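Local coordinates for protein photoreceptor-histidine kinase BphP (Stigmatella aurantiaca DW4/3-1, PDB 6BAF) that probably senses red and far-red light through a bilin chromophore bound in its GAF domain, as the photoreceptor part of a sensor histidine kinase, at residues H124-G129 and C290-E295; F156-I161 and I173-D178; A255-S260 and I271-V276. One frame throughout, in Å; residues are numbered along the deposited sequence. Where two conformers were deposited one is given.

Overall arrangement
Interactions 2 and 3 lie in one antiparallel sheet of the GAF domain, as the hairpins 158-164/170-177 and 255-263/266-275. Strands 158-164 and 266-275 are neighbours, so the two contacts have centres only about 9 Å apart and are joined by a probable hydrogen bond from I160 N to S272 O. Along the chain they follow one another, both inside the long loop that interaction 1 closes by pairing helix 120-135 with helix 284-300. The centre of interaction 1 is about 16 Å from that of interaction 3, yet C290 and G294 pack on I259 and I271. The sheet thus supplies part of the bilin pocket, while the helices of interaction 1 reach the second subunit.

Interaction 1: residues H124-G129 and C290-E295; sequences HAVRDG and CEFLGE
V126 and L293 mark the closest backbone approach of two helices that run in nearly the same direction, their segment axes 9.7 Å apart and crossing at -30°. The pair belongs to a helical bundle, in which helix 139-154 packs against both partners through L153 on A125 and E149 on L293. No hydrogen bond joins the segments, and the contact is van der Waals packing.

Two contacts carry it. In the first, V126 presents CG1 obliquely to the ring of F292, reaching CD1 at 3.8 Å, and the two side chains cross at about a right angle. F292 has CG anti to its own backbone N (chi1 -174°), a setting that swings the ring across to the valine. V126 CB, 4.0 Å from the same F292 CD1, backs up the touch, so CD1 meets both the stem and one branch of the valine. L130 of the second subunit also packs on F292, consistent with the helical dimer interface of bacterial phytochromes.

In the second contact L293 leaves its helix neither toward nor away from the other one, and its branched end comes nearer. A beta carbon on G129 would run into L293 CD1; with none there, the leucine meets bare backbone, L293 CD2 resting 4.1 Å from G129 C.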
loop_
_atom_site.group_PDB
_atom_site.type_symbol
_atom_site.label_atom_id
_atom_site.label_comp_id
_atom_site.label_asym_id
_atom_site.label_seq_id
_atom_site.Cartn_x
_atom_site.Cartn_y
_atom_site.Cartn_z
ATOM N N HIS A 124 0.606 1.927 6.226
ATOM C CA HIS A 124 1.659 2.793 6.787
ATOM C C HIS A 124 3.053 2.373 6.326
ATOM O O HIS A 124 3.903 3.228 5.986
ATOM C CB HIS A 124 1.596 2.786 8.323
ATOM C CG HIS A 124 0.410 3.518 8.890
ATOM N ND1 HIS A 124 0.107 4.825 8.552
ATOM C CD2 HIS A 124 -0.543 3.131 9.774
ATOM C CE1 HIS A 124 -1.008 5.189 9.166
ATOM N NE2 HIS A 124 -1.406 4.191 9.933
ATOM N N ALA A 125 3.316 1.062 6.315
ATOM C CA ALA A 125 4.636 0.565 5.911
ATOM C C ALA A 125 5.003 1.031 4.512
ATOM O O ALA A 125 6.106 1.541 4.285
ATOM C CB ALA A 125 4.655 -0.965 5.978
ATOM N N VAL A 126 4.102 0.864 3.540
ATOM C CA VAL A 126 4.529 1.217 2.188
ATOM C C VAL A 126 4.523 2.733 1.972
ATOM O O VAL A 126 5.301 3.236 1.156
ATOM C CB VAL A 126 3.687 0.507 1.115
ATOM C CG1 VAL A 126 3.747 -1.013 1.327
ATOM C CG2 VAL A 126 2.256 0.996 1.118
ATOM N N ARG A 127 3.651 3.488 2.672
ATOM C CA ARG A 127 3.665 4.949 2.518
ATOM C C ARG A 127 4.930 5.538 3.119
ATOM O O ARG A 127 5.630 6.320 2.464
ATOM C CB ARG A 127 2.426 5.580 3.174
ATOM C CG ARG A 127 1.257 5.606 2.248
ATOM C CD ARG A 127 -0.036 5.644 2.974
ATOM N NE ARG A 127 -0.231 6.820 3.838
ATOM C CZ ARG A 127 -0.532 8.046 3.413
ATOM N NH1 ARG A 127 -0.750 9.004 4.292
ATOM N NH2 ARG A 127 -0.598 8.329 2.124
ATOM N N ASP A 128 5.229 5.176 4.375
ATOM C CA ASP A 128 6.425 5.687 5.031
ATOM C C ASP A 128 7.674 5.184 4.312
ATOM O O ASP A 128 8.614 5.952 4.059
ATOM C CB ASP A 128 6.465 5.275 6.518
ATOM C CG ASP A 128 5.154 5.654 7.341
ATOM O OD1 ASP A 128 4.216 6.348 6.841
ATOM O OD2 ASP A 128 5.060 5.243 8.542
ATOM N N GLY A 129 7.681 3.896 3.932
ATOM C CA GLY A 129 8.822 3.357 3.210
ATOM C C GLY A 129 9.034 4.004 1.862
ATOM O O GLY A 129 10.168 4.298 1.480
ATOM N N CYS A 290 7.243 -5.643 2.673
ATOM C CA CYS A 290 8.656 -5.719 2.307
ATOM C C CYS A 290 8.820 -6.060 0.846
ATOM O O CYS A 290 9.649 -5.455 0.150
ATOM C CB CYS A 290 9.367 -6.742 3.173
ATOM S SG CYS A 290 9.567 -6.158 4.857
ATOM N N GLU A 291 8.035 -7.014 0.343
ATOM C CA GLU A 291 8.171 -7.369 -1.063
ATOM C C GLU A 291 7.759 -6.199 -1.947
ATOM O O GLU A 291 8.368 -5.965 -3.000
ATOM C CB GLU A 291 7.384 -8.669 -1.378
ATOM C CG GLU A 291 5.839 -8.609 -1.470
ATOM C CD GLU A 291 5.181 -10.007 -1.693
ATOM O OE1 GLU A 291 5.917 -11.008 -1.668
ATOM O OE2 GLU A 291 3.941 -10.098 -1.899
ATOM N N PHE A 292 6.752 -5.426 -1.524
ATOM C CA PHE A 292 6.360 -4.236 -2.277
ATOM C C PHE A 292 7.495 -3.215 -2.331
ATOM O O PHE A 292 7.771 -2.622 -3.386
ATOM C CB PHE A 292 5.104 -3.634 -1.627
ATOM C CG PHE A 292 4.529 -2.500 -2.392
ATOM C CD1 PHE A 292 5.036 -1.218 -2.235
ATOM C CD2 PHE A 292 3.506 -2.713 -3.321
ATOM C CE1 PHE A 292 4.523 -0.157 -2.982
ATOM C CE2 PHE A 292 2.985 -1.646 -4.055
ATOM C CZ PHE A 292 3.502 -0.379 -3.888
ATOM N N LEU A 293 8.193 -3.012 -1.205
ATOM C CA LEU A 293 9.359 -2.121 -1.220
ATOM C C LEU A 293 10.476 -2.655 -2.110
ATOM O O LEU A 293 11.174 -1.871 -2.779
ATOM C CB LEU A 293 9.862 -1.906 0.208
ATOM C CG LEU A 293 8.813 -1.081 0.977
ATOM C CD1 LEU A 293 9.197 -0.936 2.437
ATOM C CD2 LEU A 293 8.564 0.291 0.279
ATOM N N GLY A 294 10.652 -3.986 -2.160
ATOM C CA GLY A 294 11.601 -4.544 -3.110
ATOM C C GLY A 294 11.236 -4.249 -4.555
ATOM O O GLY A 294 12.100 -3.935 -5.377
ATOM N N GLU A 295 9.956 -4.353 -4.896
ATOM C CA GLU A 295 9.549 -3.942 -6.243
ATOM C C GLU A 295 9.835 -2.469 -6.496
ATOM O O GLU A 295 10.220 -2.085 -7.610
ATOM C CB GLU A 295 8.064 -4.211 -6.448
ATOM C CG GLU A 295 7.721 -5.690 -6.410
ATOM C CD GLU A 295 6.425 -6.011 -7.157
ATOM O OE1 GLU A 295 6.147 -5.385 -8.247
ATOM O OE2 GLU A 295 5.711 -6.930 -6.651
#

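Interaction 2: residues F156-I161 and I173-D178; sequences FDRAII and IAEARD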
loop_
_atom_site.group_PDB
_atom_site.type_symbol
_atom_site.label_atom_id
_atom_site.label_comp_id
_atom_site.label_asym_id
_atom_site.label_seq_id
_atom_site.Cartn_x
_atom_site.Cartn_y
_atom_site.Cartn_z
ATOM N N PHE A 156 14.271 -8.316 11.957
ATOM C CA PHE A 156 15.402 -9.209 11.735
ATOM C C PHE A 156 16.704 -8.629 12.310
ATOM O O PHE A 156 16.963 -7.424 12.226
ATOM C CB PHE A 156 15.548 -9.469 10.228
ATOM C CG PHE A 156 14.837 -10.726 9.742
ATOM C CD1 PHE A 156 15.337 -11.993 10.054
ATOM C CD2 PHE A 156 13.692 -10.637 8.931
ATOM C CE1 PHE A 156 14.714 -13.188 9.562
ATOM C CE2 PHE A 156 13.059 -11.805 8.433
ATOM C CZ PHE A 156 13.573 -13.087 8.764
ATOM N N ASP A 157 17.554 -9.510 12.845
ATOM C CA ASP A 157 18.871 -9.099 13.335
ATOM C C ASP A 157 19.725 -8.460 12.266
ATOM O O ASP A 157 20.550 -7.596 12.585
ATOM C CB ASP A 157 19.637 -10.294 13.910
ATOM C CG ASP A 157 19.051 -10.764 15.200
ATOM O OD1 ASP A 157 18.588 -9.882 15.941
ATOM O OD2 ASP A 157 19.003 -11.993 15.483
ATOM N N ARG A 158 19.597 -8.883 11.005
ATOM C CA ARG A 158 20.443 -8.336 9.960
ATOM C C ARG A 158 19.657 -8.258 8.666
ATOM O O ARG A 158 18.911 -9.178 8.340
ATOM C CB ARG A 158 21.720 -9.201 9.784
ATOM C CG ARG A 158 22.705 -8.765 8.646
ATOM C CD ARG A 158 24.139 -9.505 8.773
ATOM N NE ARG A 158 23.880 -10.882 9.111
ATOM C CZ ARG A 158 24.454 -11.587 10.068
ATOM N NH1 ARG A 158 24.029 -12.827 10.240
ATOM N NH2 ARG A 158 25.451 -11.098 10.803
ATOM N N ALA A 159 19.854 -7.190 7.903
ATOM C CA ALA A 159 19.295 -7.072 6.570
ATOM C C ALA A 159 20.387 -6.500 5.696
ATOM O O ALA A 159 20.992 -5.487 6.060
ATOM C CB ALA A 159 18.047 -6.159 6.524
ATOM N N ILE A 160 20.644 -7.128 4.542
ATOM C CA ILE A 160 21.670 -6.653 3.632
ATOM C C ILE A 160 21.070 -6.500 2.250
ATOM O O ILE A 160 20.025 -7.077 1.934
ATOM C CB ILE A 160 22.892 -7.605 3.592
ATOM C CG1 ILE A 160 22.479 -8.991 3.037
ATOM C CG2 ILE A 160 23.476 -7.749 5.001
ATOM C CD1 ILE A 160 23.694 -9.874 2.527
ATOM N N ILE A 161 21.731 -5.690 1.428
ATOM C CA ILE A 161 21.603 -5.768 -0.020
ATOM C C ILE A 161 22.755 -6.632 -0.533
ATOM O O ILE A 161 23.930 -6.327 -0.297
ATOM C CB ILE A 161 21.651 -4.392 -0.699
ATOM C CG1 ILE A 161 20.533 -3.441 -0.202
ATOM C CG2 ILE A 161 21.505 -4.622 -2.185
ATOM C CD1 ILE A 161 19.143 -4.005 -0.349
ATOM N N ILE A 173 26.738 -5.051 -0.236
ATOM C CA ILE A 173 26.979 -3.626 -0.470
ATOM C C ILE A 173 26.249 -2.702 0.515
ATOM O O ILE A 173 26.542 -1.501 0.538
ATOM C CB ILE A 173 26.610 -3.241 -1.911
ATOM C CG1 ILE A 173 25.084 -3.294 -2.107
ATOM C CG2 ILE A 173 27.363 -4.112 -2.915
ATOM C CD1 ILE A 173 24.646 -2.805 -3.535
ATOM N N ALA A 174 25.324 -3.202 1.318
ATOM C CA ALA A 174 24.707 -2.380 2.361
ATOM C C ALA A 174 24.217 -3.295 3.461
ATOM O O ALA A 174 23.816 -4.439 3.207
ATOM C CB ALA A 174 23.535 -1.527 1.843
ATOM N N GLU A 175 24.272 -2.805 4.689
ATOM C CA GLU A 175 23.877 -3.637 5.813
ATOM C C GLU A 175 23.283 -2.799 6.937
ATOM O O GLU A 175 23.875 -1.795 7.333
ATOM C CB GLU A 175 25.086 -4.399 6.337
ATOM C CG GLU A 175 24.853 -5.223 7.578
ATOM C CD GLU A 175 26.121 -6.067 7.893
ATOM O OE1 GLU A 175 27.239 -5.488 7.892
ATOM O OE2 GLU A 175 26.018 -7.303 8.102
ATOM N N ALA A 176 22.174 -3.267 7.508
ATOM C CA ALA A 176 21.675 -2.793 8.782
ATOM C C ALA A 176 21.571 -3.969 9.725
ATOM O O ALA A 176 21.086 -5.039 9.341
ATOM C CB ALA A 176 20.302 -2.110 8.612
ATOM N N ARG A 177 21.971 -3.767 10.971
ATOM C CA ARG A 177 22.176 -4.876 11.887
ATOM C C ARG A 177 21.985 -4.436 13.327
ATOM O O ARG A 177 22.365 -3.328 13.701
ATOM C CB ARG A 177 23.594 -5.461 11.736
ATOM C CG ARG A 177 24.643 -4.423 11.348
ATOM C CD ARG A 177 26.089 -4.979 11.297
ATOM N NE ARG A 177 26.468 -5.355 12.633
ATOM C CZ ARG A 177 27.425 -4.787 13.357
ATOM N NH1 ARG A 177 28.187 -3.815 12.866
ATOM N NH2 ARG A 177 27.609 -5.233 14.588
ATOM N N ASP A 178 21.386 -5.314 14.117
ATOM C CA ASP A 178 21.583 -5.300 15.553
ATOM C C ASP A 178 23.070 -5.472 15.862
ATOM O O ASP A 178 23.834 -5.980 15.036
ATOM C CB ASP A 178 20.782 -6.429 16.188
ATOM C CG ASP A 178 20.588 -6.236 17.677
ATOM O OD1 ASP A 178 19.727 -5.397 18.050
ATOM O OD2 ASP A 178 21.290 -6.920 18.466
#
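The hairpin that carries I160 into the bilin pocket is zipped together by five backbone bonds, with I160 set against E175. A159 and A176 form a hydrogen-bonded pair, each N-H meeting the other's carbonyl oxygen at 2.9 Å. D178 N donates to D157 O at one end and I173 N to I161 O at the other, and I161 N makes a bent bond to A174 O.

On the face shared by R158, I160 and E175, aliphatic and charged groups interleave. I160 CG2 lies 3.9 Å from E175 CG, while the isoleucine's side chain also approaches the bilin. E175 OE2 lies at the edge of the R158 guanidinium, near its plane, the two flat groups turned 38° apart. It presses on R158 CD at 3.0 Å, because the bend at chi3 (42°) carries NE away, 4.3 Å from OE2 and too far for a salt bridge. Both groups are engaged elsewhere: R158 NH2 with D182 O, R158 NE with T274 OG1, and the E175 oxygens with the amides of Y184 and L185. In the GAF sheet this hairpin borders strand 266-275, and D157 and R158, both facing T274 of that strand, form a classic beta bulge. With an alanine at E175, the Y184 and L185 amides would probably lose their acceptors and the R158 methylenes a packing partner.

The opposite face is apolar and turned to helix 139-154. There I161 CG1 meets A174 CB at 4.1 Å, and both residues touch C143.

Interaction 3: residues A255-S260 and I271-V276; sequences ASMSIS and ISCTQV. With BLR (3-[5-[(Z)-(4-ethenyl-3-methyl-5-oxidanylidene-pyrrol-2-ylidene)methyl]-2-[[5-[(Z)-(3-ethenyl-4-methyl-5-oxidanylidene-pyrrol-2-ylidene)methyl]-3-(3-hydroxy-3-oxopropyl)-4-methyl-1H-pyrrol-2-yl]methyl]-4-methyl-1H-pyrrol-3-yl]propanoic acid), chain B.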
loop_
_atom_site.group_PDB
_atom_site.type_symbol
_atom_site.label_atom_id
_atom_site.label_comp_id
_atom_site.label_asym_id
_atom_site.label_seq_id
_atom_site.Cartn_x
_atom_site.Cartn_y
_atom_site.Cartn_z
ATOM N N ALA A 255 16.944 -18.184 11.173
ATOM C CA ALA A 255 15.793 -17.850 10.352
ATOM C C ALA A 255 16.256 -16.873 9.289
ATOM O O ALA A 255 17.249 -16.156 9.470
ATOM C CB ALA A 255 14.633 -17.272 11.195
ATOM N N SER A 256 15.526 -16.837 8.177
ATOM C CA SER A 256 15.974 -16.084 7.010
ATOM C C SER A 256 14.773 -15.594 6.216
ATOM O O SER A 256 13.722 -16.230 6.226
ATOM C CB SER A 256 16.812 -16.976 6.092
ATOM O OG SER A 256 17.482 -16.184 5.158
ATOM N N MET A 257 14.958 -14.510 5.468
ATOM C CA MET A 257 13.985 -14.076 4.476
ATOM C C MET A 257 14.755 -13.325 3.411
ATOM O O MET A 257 15.649 -12.550 3.751
ATOM C CB MET A 257 12.892 -13.173 5.107
ATOM C CG MET A 257 11.857 -12.626 4.105
ATOM S SD MET A 257 10.597 -11.470 4.826
ATOM C CE MET A 257 11.592 -9.976 4.941
ATOM N N SER A 258 14.458 -13.560 2.128
ATOM C CA SER A 258 15.077 -12.740 1.098
ATOM C C SER A 258 14.040 -12.354 0.050
ATOM O O SER A 258 12.980 -12.977 -0.085
ATOM C CB SER A 258 16.312 -13.410 0.441
ATOM O OG SER A 258 16.009 -14.727 -0.027
ATOM N N ILE A 259 14.362 -11.283 -0.662
ATOM C CA ILE A 259 13.510 -10.671 -1.662
ATOM C C ILE A 259 14.378 -10.400 -2.874
ATOM O O ILE A 259 15.472 -9.841 -2.745
ATOM C CB ILE A 259 12.859 -9.378 -1.116
ATOM C CG1 ILE A 259 11.920 -9.758 0.024
ATOM C CG2 ILE A 259 12.039 -8.656 -2.196
ATOM C CD1 ILE A 259 11.735 -8.640 1.032
ATOM N N SER A 260 13.893 -10.780 -4.056
ATOM C CA SER A 260 14.653 -10.592 -5.284
ATOM C C SER A 260 14.620 -9.136 -5.720
ATOM O O SER A 260 13.574 -8.489 -5.680
ATOM C CB SER A 260 14.077 -11.454 -6.410
ATOM O OG SER A 260 13.900 -12.810 -5.981
ATOM N N ILE A 271 17.497 -8.529 -1.318
ATOM C CA ILE A 271 17.419 -8.076 0.060
ATOM C C ILE A 271 17.413 -9.346 0.883
ATOM O O ILE A 271 16.491 -10.151 0.769
ATOM C CB ILE A 271 16.150 -7.246 0.339
ATOM C CG1 ILE A 271 15.993 -6.084 -0.647
ATOM C CG2 ILE A 271 16.185 -6.707 1.775
ATOM C CD1 ILE A 271 14.548 -5.480 -0.654
ATOM N N SER A 272 18.424 -9.537 1.720
ATOM C CA SER A 272 18.568 -10.768 2.485
ATOM C C SER A 272 18.537 -10.433 3.960
ATOM O O SER A 272 19.333 -9.612 4.412
ATOM C CB SER A 272 19.908 -11.491 2.133
ATOM O OG SER A 272 20.081 -12.638 2.984
ATOM N N CYS A 273 17.642 -11.076 4.713
ATOM C CA CYS A 273 17.511 -10.871 6.152
ATOM C C CYS A 273 17.816 -12.157 6.869
ATOM O O CYS A 273 17.433 -13.242 6.400
ATOM C CB CYS A 273 16.093 -10.441 6.584
ATOM S SG CYS A 273 15.486 -9.086 5.570
ATOM N N THR A 274 18.462 -12.029 8.029
ATOM C CA THR A 274 18.847 -13.197 8.803
ATOM C C THR A 274 18.667 -12.894 10.277
ATOM O O THR A 274 18.831 -11.752 10.731
ATOM C CB THR A 274 20.313 -13.625 8.504
ATOM O OG1 THR A 274 21.159 -12.474 8.529
ATOM C CG2 THR A 274 20.430 -14.237 7.084
ATOM N N GLN A 275 18.305 -13.926 11.011
ATOM C CA GLN A 275 18.121 -13.872 12.450
ATOM C C GLN A 275 19.194 -14.748 13.067
ATOM O O GLN A 275 19.305 -15.922 12.700
ATOM C CB GLN A 275 16.743 -14.400 12.833
ATOM C CG GLN A 275 16.370 -14.127 14.274
ATOM C CD GLN A 275 15.962 -12.673 14.510
ATOM O OE1 GLN A 275 16.176 -11.783 13.672
ATOM N NE2 GLN A 275 15.339 -12.437 15.639
ATOM N N VAL A 276 20.003 -14.186 13.962
ATOM C CA VAL A 276 20.954 -15.020 14.691
ATOM C C VAL A 276 20.298 -15.560 15.954
ATOM O O VAL A 276 20.615 -16.669 16.386
ATOM C CB VAL A 276 22.250 -14.241 14.994
ATOM C CG1 VAL A 276 22.758 -13.552 13.734
ATOM C CG2 VAL A 276 22.008 -13.203 16.014
HETATM C CHA BLR B . 19.812 -20.272 -1.306
HETATM N NA BLR B . 21.790 -18.996 -0.369
HETATM C C1A BLR B . 20.487 -19.083 -0.674
HETATM C C2A BLR B . 19.826 -17.900 -0.329
HETATM C C3A BLR B . 20.749 -17.056 0.175
HETATM C C4A BLR B . 21.965 -17.756 0.161
HETATM C CMA BLR B . 20.457 -15.605 0.661
HETATM C CAA BLR B . 18.331 -17.644 -0.532
HETATM C CBA BLR B . 17.457 -18.250 0.597
HETATM C CGA BLR B . 17.500 -17.397 1.875
HETATM O O1A BLR B . 17.105 -16.198 1.781
HETATM O O2A BLR B . 17.921 -17.852 3.007
HETATM C CHB BLR B . 23.350 -17.318 0.584
HETATM N NB BLR B . 22.825 -16.061 2.703
HETATM C C1B BLR B . 23.641 -16.420 1.481
HETATM C C2B BLR B . 24.861 -15.577 1.526
HETATM C C3B BLR B . 24.847 -14.733 2.651
HETATM C C4B BLR B . 23.605 -14.971 3.437
HETATM C CMB BLR B . 25.995 -15.577 0.495
HETATM O OB BLR B . 23.262 -14.460 4.444
HETATM C CAB BLR B . 25.968 -13.719 2.938
HETATM C CBB BLR B . 25.876 -12.842 3.909
HETATM N NC BLR B . 24.648 -22.884 -0.792
HETATM C C1C BLR B . 26.131 -23.072 -0.525
HETATM C C2C BLR B . 26.519 -24.301 -1.280
HETATM C C3C BLR B . 25.419 -24.854 -1.988
HETATM C C4C BLR B . 24.213 -24.011 -1.714
HETATM C CMC BLR B . 27.937 -24.832 -1.281
HETATM O OC BLR B . 26.833 -22.403 0.152
HETATM C CAC BLR B . 25.450 -26.117 -2.869
HETATM C CBC BLR B . 26.337 -26.264 -3.870
HETATM C CHD BLR B . 23.022 -24.219 -2.185
HETATM N ND BLR B . 21.826 -21.887 -1.517
HETATM C C1D BLR B . 21.859 -23.268 -2.051
HETATM C C2D BLR B . 20.536 -23.692 -2.477
HETATM C C3D BLR B . 19.640 -22.564 -2.248
HETATM C C4D BLR B . 20.407 -21.406 -1.665
HETATM C CMD BLR B . 20.191 -25.060 -3.077
HETATM C CAD BLR B . 18.151 -22.547 -2.527
HETATM C CBD BLR B . 17.415 -22.833 -1.229
HETATM C CGD BLR B . 15.981 -22.931 -1.714
HETATM O O1D BLR B . 15.431 -21.907 -2.244
HETATM O O2D BLR B . 15.399 -24.058 -1.662
HETATM O O HOH W 1 18.216 -14.267 3.578
#
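M257 and C273 sit at the middle of an antiparallel hairpin of the GAF domain, whose strands deviate from exact opposition by only 5°. Backbone bonds come first: M257 and C273 exchange a pair of them, the shorter with C273 N 2.7 Å from M257 O. I259 and I271 form a second such pair, and Q275 N donates to A255 O.

Polar side chains gather on the face that carries S256, S258, S272 and T274, which lines the chromophore pocket. Two serines hold one bilin propionate, each taking its own oxygen: S256 OG donates to BLR O2A at 2.8 Å and S258 OG to BLR O1A at 2.6 Å. The hydroxyls reach it by different rotations, S256 OG lying anti to its backbone N (chi1 -166°) and S258 OG between N and the carbonyl carbon (chi1 52°). A water ties the arrangement together, donating to S256 OG at 2.6 Å and to BLR O1A at 2.9 Å, with S272 OG also close to it, a short contact of 2.5 Å. S256 OG, donating to the propionate and approached by the water, is probably held in its rotation. R208 NH2 bonds S258 OG from outside the hairpin, which probably places positive charge near the carboxylate. T274 CG2 comes to BLR OB at 3.9 Å, a looser touch by a methyl.

Apolar contacts fill the other face. The M257 chain, straight to SD and then turned, lays CE 4.0 Å from C273 SG, while the beta carbons of A255 and Q275, and of I259 and I271, stand opposite each other.

Strands 158-164 and 207-210 flank the hairpin in the sheet, and helix 139-154 covers the apolar face, with V150 on C273, T154 on M257 and V146 on I271, while helix 284-300 packs on I259 and I271 through C290 and G294.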